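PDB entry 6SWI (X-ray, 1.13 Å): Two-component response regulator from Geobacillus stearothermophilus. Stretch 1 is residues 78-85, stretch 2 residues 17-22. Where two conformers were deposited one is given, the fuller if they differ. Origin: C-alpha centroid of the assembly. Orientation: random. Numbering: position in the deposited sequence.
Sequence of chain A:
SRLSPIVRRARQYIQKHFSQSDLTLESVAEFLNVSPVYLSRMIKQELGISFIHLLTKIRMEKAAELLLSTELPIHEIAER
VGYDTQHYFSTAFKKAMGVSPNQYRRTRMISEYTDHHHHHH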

ATOM      1  N   ALA A  78      -3.094   3.451  -9.129  1.00  7.23           N
ATOM      2  CA  ALA A  78      -2.329   4.467  -8.422  1.00  8.22           C
ATOM      3  C   ALA A  78      -3.230   5.295  -7.522  1.00  7.15           C
ATOM      4  O   ALA A  78      -2.918   5.523  -6.343  1.00  8.01           O
ATOM      5  CB  ALA A  78      -1.602   5.361  -9.423  1.00  8.79           C
ATOM      6  N   GLU A  79      -4.351   5.771  -8.072  1.00  6.77           N
ATOM      7  CA  GLU A  79      -5.260   6.610  -7.301  1.00  6.78           C
ATOM      8  C   GLU A  79      -5.854   5.845  -6.128  1.00  6.72           C
ATOM      9  O   GLU A  79      -6.029   6.404  -5.038  1.00  7.64           O
ATOM     10  CB  GLU A  79      -6.359   7.142  -8.216  1.00  8.02           C
ATOM     11  CG  GLU A  79      -7.274   8.169  -7.547  1.00  8.88           C
ATOM     12  CD  GLU A  79      -8.390   7.568  -6.690  1.00  9.39           C
ATOM     13  OE1 GLU A  79      -8.852   6.444  -6.982  1.00  9.49           O
ATOM     14  OE2 GLU A  79      -8.816   8.243  -5.721  1.00 10.33           O
ATOM     15  N   ARG A  80      -6.162   4.567  -6.331  1.00  7.15           N
ATOM     16  CA  ARG A  80      -6.784   3.749  -5.301  1.00  7.82           C
ATOM     17  C   ARG A  80      -5.844   3.462  -4.148  1.00  7.29           C
ATOM     18  O   ARG A  80      -6.308   3.050  -3.081  1.00  9.74           O
ATOM     19  CB  ARG A  80      -7.261   2.435  -5.905  1.00  8.38           C
ATOM     20  CG  ARG A  80      -8.475   2.596  -6.779  1.00  8.94           C
ATOM     21  CD  ARG A  80      -8.683   1.368  -7.594  1.00 10.43           C
ATOM     22  NE  ARG A  80      -9.875   1.434  -8.425  1.00  9.98           N
ATOM     23  CZ  ARG A  80     -10.914   0.612  -8.312  1.00  9.60           C
ATOM     24  NH1 ARG A  80     -10.946  -0.322  -7.363  1.00 10.40           N
ATOM     25  NH2 ARG A  80     -11.917   0.733  -9.163  1.00 10.11           N
ATOM     26  N   VAL A  81      -4.544   3.662  -4.330  1.00  6.96           N
ATOM     27  CA  VAL A  81      -3.589   3.452  -3.255  1.00  7.68           C
ATOM     28  C   VAL A  81      -2.912   4.753  -2.828  1.00  7.47           C
ATOM     29  O   VAL A  81      -1.826   4.727  -2.250  1.00  8.85           O
ATOM     30  CB  VAL A  81      -2.603   2.301  -3.537  1.00  8.46           C
ATOM     31  CG1 VAL A  81      -3.366   1.042  -3.893  1.00  9.11           C
ATOM     32  CG2 VAL A  81      -1.601   2.636  -4.639  1.00  8.64           C
ATOM     33  N   GLY A  82      -3.549   5.895  -3.078  1.00  7.65           N
ATOM     34  CA  GLY A  82      -3.125   7.135  -2.466  1.00  8.62           C
ATOM     35  C   GLY A  82      -2.121   7.941  -3.250  1.00  9.55           C
ATOM     36  O   GLY A  82      -1.471   8.815  -2.667  1.00 12.80           O
ATOM     37  N   TYR A  83      -1.981   7.692  -4.549  1.00  9.22           N
ATOM     38  CA  TYR A  83      -1.126   8.481  -5.425  1.00 11.16           C
ATOM     39  C   TYR A  83      -2.005   9.203  -6.434  1.00 13.89           C
ATOM     40  O   TYR A  83      -2.750   8.560  -7.182  1.00 18.48           O
ATOM     41  CB  TYR A  83      -0.129   7.583  -6.153  1.00 10.60           C
ATOM     42  CG  TYR A  83       0.931   7.049  -5.230  1.00  9.22           C
ATOM     43  CD1 TYR A  83       0.679   5.961  -4.408  1.00 12.01           C
ATOM     44  CD2 TYR A  83       2.177   7.645  -5.159  1.00 10.94           C
ATOM     45  CE1 TYR A  83       1.640   5.484  -3.546  1.00 13.63           C
ATOM     46  CE2 TYR A  83       3.146   7.176  -4.295  1.00 12.92           C
ATOM     47  CZ  TYR A  83       2.870   6.090  -3.489  1.00 14.64           C
ATOM     48  OH  TYR A  83       3.821   5.602  -2.624  1.00 18.71           O
ATOM     49  N   ASP A  84      -1.874  10.536  -6.455  0.55 16.11           N
ATOM     50  CA  ASP A  84      -2.612  11.412  -7.355  0.55 16.80           C
ATOM     51  C   ASP A  84      -2.179  11.243  -8.806  0.55 15.58           C
ATOM     52  O   ASP A  84      -2.937  11.601  -9.716  0.55 15.73           O
ATOM     53  CB  ASP A  84      -2.407  12.876  -6.931  0.55 18.39           C
ATOM     54  CG  ASP A  84      -2.929  13.172  -5.527  0.55 19.18           C
ATOM     55  OD1 ASP A  84      -3.985  12.630  -5.152  0.55 18.43           O
ATOM     56  OD2 ASP A  84      -2.288  13.962  -4.797  0.55 21.44           O
ATOM     57  N   THR A  85      -0.982  10.714  -9.044  1.00 12.69           N
ATOM     58  CA  THR A  85      -0.467  10.549 -10.394  1.00 10.88           C
ATOM     59  C   THR A  85       0.340   9.265 -10.470  1.00 10.17           C
ATOM     60  O   THR A  85       1.045   8.897  -9.520  1.00 11.37           O
ATOM     61  CB  THR A  85       0.358  11.754 -10.878  1.00 11.16           C
ATOM     62  OG1 THR A  85       1.075  11.384 -12.061  1.00 10.27           O
ATOM     63  CG2 THR A  85       1.338  12.222  -9.812  1.00 12.96           C
TER
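Stretch 2, residues 17-22: HFSQSD

Stretch 2 (His17 to Asp22) lies as an irregular segment across the point where the helix of stretch 1 ends, and the two bury 302 Å² in total. Its backbone opens with a type I beta turn from His17 to Gln20, closed by the hydrogen bond from Gln20 N to His17 O at 2.9 Å. With no regular helix or strand in stretch 2, no crossing angle is assigned. The two chains run in broadly the same direction, with Phe18 and Ser19 against residues up to Gly82 and Ser21 against Gly82 and Asp84; the nearest CA pair is Gly82 CA and Ser21 CA, 4.1 Å.

Ser21 has the most area covered. Its CA-to-CB bond points toward stretch 1, placing CB 3.2 Å from Gly82 O, and with chi1 at 56° (p) its OG donates a hydrogen bond of 2.7 Å to Asp84 OD1. The backbone adds a CA-H...O contact, Ser21 CA to Gly82 O, at 3.3 Å.

Gly82 is next. The helical phi/psi pattern is lost at Val81, and Gly82 follows with phi/psi of 91/19, where a side chain would be jammed against the preceding carbonyl. An ideal CB would also stand 2.6 Å from Phe18 O, a clash, so the absence of a side chain permits the close backbone approach. Gly82 CA accordingly reaches Ser19 O at 3.3 Å in a second CA-H...O contact, with an angle of 131° at the hydrogen. Gly82 N lies 3.5 Å from Ser19 O, but the poor angle excludes a hydrogen bond; this N instead donates to Glu79 O at 3.2 Å.

Phe18 and Ser19 extend the contact back to the end of the helix, at Val81 and Arg80. Val81 CG1 meets the edge of the Phe18 ring, 4.2 Å from CE1, while Ser19 CB packs 3.1 Å from Arg80 O. Water 1 lies between the stretches, 2.9 Å from Ser19 O and 2.8 Å from Glu79 OE2, placed to hydrogen-bond with either.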

ATOM      1  N   HIS A  17      -7.339   3.882   5.597  1.00 11.91           N
ATOM      2  CA  HIS A  17      -7.318   5.142   4.864  1.00 11.83           C
ATOM      3  C   HIS A  17      -6.116   5.318   3.954  1.00 10.65           C
ATOM      4  O   HIS A  17      -5.890   6.425   3.457  1.00 10.76           O
ATOM      5  CB  HIS A  17      -7.476   6.324   5.820  1.00 11.97           C
ATOM      6  CG  HIS A  17      -8.837   6.395   6.413  1.00 14.32           C
ATOM      7  ND1 HIS A  17      -9.098   6.169   7.747  1.00 15.16           N
ATOM      8  CD2 HIS A  17     -10.034   6.601   5.821  1.00 15.33           C
ATOM      9  CE1 HIS A  17     -10.398   6.267   7.953  1.00 14.78           C
ATOM     10  NE2 HIS A  17     -10.988   6.530   6.802  1.00 18.10           N
ATOM     11  N   PHE A  18      -5.360   4.257   3.686  1.00 11.14           N
ATOM     12  CA  PHE A  18      -4.185   4.397   2.834  1.00 10.89           C
ATOM     13  C   PHE A  18      -4.535   4.904   1.439  1.00 10.19           C
ATOM     14  O   PHE A  18      -3.655   5.432   0.753  1.00 10.47           O
ATOM     15  CB  PHE A  18      -3.472   3.053   2.738  1.00 12.08           C
ATOM     16  CG  PHE A  18      -4.280   2.014   2.039  1.00 12.94           C
ATOM     17  CD1 PHE A  18      -4.256   1.905   0.653  1.00 13.79           C
ATOM     18  CD2 PHE A  18      -5.096   1.166   2.753  1.00 14.83           C
ATOM     19  CE1 PHE A  18      -5.022   0.971   0.009  1.00 15.56           C
ATOM     20  CE2 PHE A  18      -5.855   0.227   2.111  1.00 16.05           C
ATOM     21  CZ  PHE A  18      -5.820   0.121   0.745  1.00 16.23           C
ATOM     22  N   SER A  19      -5.787   4.741   0.995  1.00 10.66           N
ATOM     23  CA  SER A  19      -6.179   5.223  -0.326  1.00 10.33           C
ATOM     24  C   SER A  19      -6.198   6.741  -0.414  1.00 11.16           C
ATOM     25  O   SER A  19      -6.313   7.278  -1.522  1.00 12.53           O
ATOM     26  CB  SER A  19      -7.557   4.681  -0.718  1.00 12.35           C
ATOM     27  OG  SER A  19      -8.557   5.194   0.142  1.00 13.69           O
ATOM     28  N   GLN A  20      -6.077   7.440   0.713  1.00 10.96           N
ATOM     29  CA  GLN A  20      -6.204   8.891   0.761  1.00 12.36           C
ATOM     30  C   GLN A  20      -4.841   9.541   0.553  1.00 11.70           C
ATOM     31  O   GLN A  20      -3.919   9.343   1.351  1.00 11.52           O
ATOM     32  CB  GLN A  20      -6.805   9.327   2.095  1.00 14.42           C
ATOM     33  CG  GLN A  20      -8.174   8.749   2.338  1.00 18.55           C
ATOM     34  CD  GLN A  20      -9.120   9.062   1.198  1.00 23.28           C
ATOM     35  OE1 GLN A  20      -9.377  10.229   0.897  1.00 25.13           O
ATOM     36  NE2 GLN A  20      -9.623   8.024   0.536  1.00 26.17           N
ATOM     37  N   SER A  21      -4.716  10.311  -0.530  1.00 12.64           N
ATOM     38  CA  SER A  21      -3.410  10.849  -0.871  1.00 12.59           C
ATOM     39  C   SER A  21      -2.964  11.951   0.079  1.00 14.41           C
ATOM     40  O   SER A  21      -1.799  12.348   0.017  1.00 17.49           O
ATOM     41  CB  SER A  21      -3.372  11.359  -2.309  1.00 14.34           C
ATOM     42  OG  SER A  21      -4.383  12.325  -2.510  1.00 16.03           O
ATOM     43  N   ASP A  22      -3.845  12.450   0.945  1.00 13.48           N
ATOM     44  CA  ASP A  22      -3.478  13.448   1.939  1.00 14.15           C
ATOM     45  C   ASP A  22      -3.179  12.836   3.308  1.00 13.74           C
ATOM     46  O   ASP A  22      -3.044  13.569   4.292  1.00 16.19           O
ATOM     47  CB  ASP A  22      -4.568  14.516   2.059  1.00 16.35           C
ATOM     48  CG  ASP A  22      -5.883  13.960   2.579  1.00 18.89           C
ATOM     49  OD1 ASP A  22      -6.083  12.727   2.540  1.00 19.83           O
ATOM     50  OD2 ASP A  22      -6.721  14.763   3.038  1.00 22.32           O
TER
HETATM   51  O   HOH W   1      -8.653   6.918  -3.279  1.00 21.27           O